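PDB 3R6D: NAD-dependent epimerase/dehydratase from Veillonella parvula DSM 2008, which probably binds NAD(P) in a Rossmann-type fold and may act as an epimerase or dehydratase, its substrate being unknown. Local coordinates for residues T155-P161 and D177-E183. Sequence-based numbering, arbitrary orientation.
Sequences TWLYNDP and DAQVSRE
Tyr158 O accepts the backbone N-H of Arg182 at 2.8 Å and also takes a CA-H...O contact from Ser181 CA at 3.2 Å. The strands run parallel. Val180 N donates to Trp156 O (3.0 Å), and the return bond from Tyr158 N to Val180 O is weak. With CG anti to the carbonyl carbon (chi1 -67°) and the chain extended as far as NE, Arg182 carries its guanidinium back to Leu157 and Asn159. Leu157 CB lies over the centre of one guanidinium face, 3.8 Å above it. Arg182 NH1 donates to Asn159 OD1 at 2.9 Å; OD1 lies in the guanidinium plane, but NH1 stands above the amide carbonyl plane. The Glu183 chain bends at chi2 (91°). Asp160 N donates to Glu183 OE1 at 2.9 Å from the syn side, tilted out of the carboxylate plane. Near the start of the pair, Thr155 OG1 donates to Asp177 O (2.9 Å). The Tyr158 ring and Gln179 side chain cross at a slant, their planes 52° apart. Tyr158 OH and Gln179 NE2 both bond Glu210 OE1; Gln179 OE1 takes Ser219 N. Ser181 OG caps helix 182-193 at Ala184 N. Here a short parallel strand joins strand 148-158 and leads directly into a helix, within the mainly parallel sheet of a Rossmann-type NAD(P)-binding fold.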
# COMPACT_ATOMS: atom_id res chain seq x y z
N THR A 155 9.83 -2.21 4.57
CA THR A 155 10.68 -3.18 5.24
C THR A 155 9.80 -4.09 6.14
O THR A 155 8.58 -4.09 5.98
CB THR A 155 11.84 -2.47 5.92
OG1 THR A 155 12.74 -3.47 6.43
CG2 THR A 155 11.39 -1.52 7.03
N TRP A 156 10.42 -4.90 7.00
CA TRP A 156 9.68 -5.96 7.69
C TRP A 156 8.68 -5.40 8.70
O TRP A 156 9.05 -4.57 9.52
CB TRP A 156 10.69 -6.89 8.38
CG TRP A 156 11.38 -7.79 7.36
CD1 TRP A 156 12.54 -7.53 6.66
CD2 TRP A 156 10.87 -9.01 6.86
NE1 TRP A 156 12.79 -8.55 5.78
CE2 TRP A 156 11.77 -9.47 5.87
CE3 TRP A 156 9.73 -9.78 7.16
CZ2 TRP A 156 11.57 -10.69 5.19
CZ3 TRP A 156 9.54 -10.99 6.49
CH2 TRP A 156 10.46 -11.45 5.53
N LEU A 157 7.45 -5.88 8.65
CA LEU A 157 6.35 -5.26 9.40
C LEU A 157 6.11 -5.89 10.76
O LEU A 157 6.31 -7.08 10.97
CB LEU A 157 5.05 -5.35 8.61
CG LEU A 157 5.05 -4.59 7.30
CD1 LEU A 157 3.82 -4.96 6.44
CD2 LEU A 157 5.05 -3.07 7.57
N TYR A 158 5.62 -5.08 11.70
CA TYR A 158 5.14 -5.58 12.97
C TYR A 158 4.09 -4.57 13.46
O TYR A 158 3.91 -3.51 12.86
CB TYR A 158 6.32 -5.78 13.95
CG TYR A 158 6.98 -4.51 14.46
CD1 TYR A 158 6.77 -4.09 15.77
CD2 TYR A 158 7.80 -3.73 13.64
CE1 TYR A 158 7.37 -2.95 16.26
CE2 TYR A 158 8.41 -2.57 14.12
CZ TYR A 158 8.21 -2.19 15.45
OH TYR A 158 8.83 -1.06 15.95
N ASN A 159 3.41 -4.93 14.54
CA ASN A 159 2.37 -4.09 15.12
C ASN A 159 2.79 -3.53 16.45
O ASN A 159 3.17 -4.29 17.34
CB ASN A 159 1.07 -4.87 15.30
CG ASN A 159 0.50 -5.35 13.99
OD1 ASN A 159 0.63 -4.67 12.97
ND2 ASN A 159 -0.13 -6.50 13.99
N ASP A 160 2.66 -2.23 16.61
CA ASP A 160 2.90 -1.59 17.91
C ASP A 160 2.33 -0.17 17.87
O ASP A 160 2.90 0.69 17.19
CB ASP A 160 4.40 -1.56 18.20
CG ASP A 160 4.71 -1.04 19.57
OD1 ASP A 160 3.81 -0.41 20.14
OD2 ASP A 160 5.84 -1.25 20.04
N PRO A 161 1.20 0.06 18.59
CA PRO A 161 0.55 1.39 18.54
C PRO A 161 1.45 2.53 19.02
O PRO A 161 1.18 3.69 18.70
CB PRO A 161 -0.68 1.24 19.44
CG PRO A 161 -0.53 -0.05 20.14
CD PRO A 161 0.42 -0.92 19.36
N ASP A 177 16.97 0.34 7.33
CA ASP A 177 16.03 0.03 8.40
C ASP A 177 15.46 -1.38 8.24
O ASP A 177 14.86 -1.69 7.19
CB ASP A 177 14.87 1.03 8.42
CG ASP A 177 15.31 2.44 8.70
OD1 ASP A 177 16.41 2.68 9.28
OD2 ASP A 177 14.53 3.37 8.32
N ALA A 178 15.60 -2.21 9.28
CA ALA A 178 15.22 -3.61 9.23
C ALA A 178 13.76 -3.84 9.56
O ALA A 178 13.27 -4.97 9.41
CB ALA A 178 16.09 -4.43 10.17
N GLN A 179 13.04 -2.79 9.99
CA GLN A 179 11.64 -2.97 10.39
C GLN A 179 10.90 -1.66 10.34
O GLN A 179 11.51 -0.59 10.31
CB GLN A 179 11.55 -3.54 11.81
CG GLN A 179 12.10 -2.55 12.84
CD GLN A 179 12.30 -3.18 14.20
OE1 GLN A 179 12.61 -4.37 14.29
NE2 GLN A 179 12.09 -2.40 15.26
N VAL A 180 9.57 -1.76 10.36
CA VAL A 180 8.70 -0.60 10.49
C VAL A 180 7.34 -1.12 10.97
O VAL A 180 6.92 -2.22 10.60
CB VAL A 180 8.60 0.19 9.14
CG1 VAL A 180 7.86 -0.62 8.10
CG2 VAL A 180 7.90 1.54 9.35
N SER A 181 6.68 -0.35 11.81
CA SER A 181 5.36 -0.76 12.29
C SER A 181 4.27 -0.48 11.26
O SER A 181 4.37 0.46 10.45
CB SER A 181 4.99 -0.13 13.62
OG SER A 181 4.59 1.21 13.42
N ARG A 182 3.21 -1.27 11.30
CA ARG A 182 2.07 -1.00 10.43
C ARG A 182 1.45 0.37 10.77
O ARG A 182 0.99 1.09 9.88
CB ARG A 182 1.02 -2.12 10.49
CG ARG A 182 1.54 -3.44 9.91
CD ARG A 182 0.47 -4.47 9.74
NE ARG A 182 0.97 -5.70 9.13
CZ ARG A 182 1.65 -6.63 9.78
NH1 ARG A 182 1.93 -6.49 11.07
NH2 ARG A 182 2.09 -7.72 9.13
N GLU A 183 1.47 0.73 12.05
CA GLU A 183 0.95 2.04 12.45
C GLU A 183 1.74 3.21 11.86
O GLU A 183 1.14 4.21 11.42
CB GLU A 183 0.88 2.11 13.98
CG GLU A 183 -0.16 1.19 14.64
CD GLU A 183 0.37 -0.19 15.02
OE1 GLU A 183 1.45 -0.63 14.52
OE2 GLU A 183 -0.32 -0.87 15.83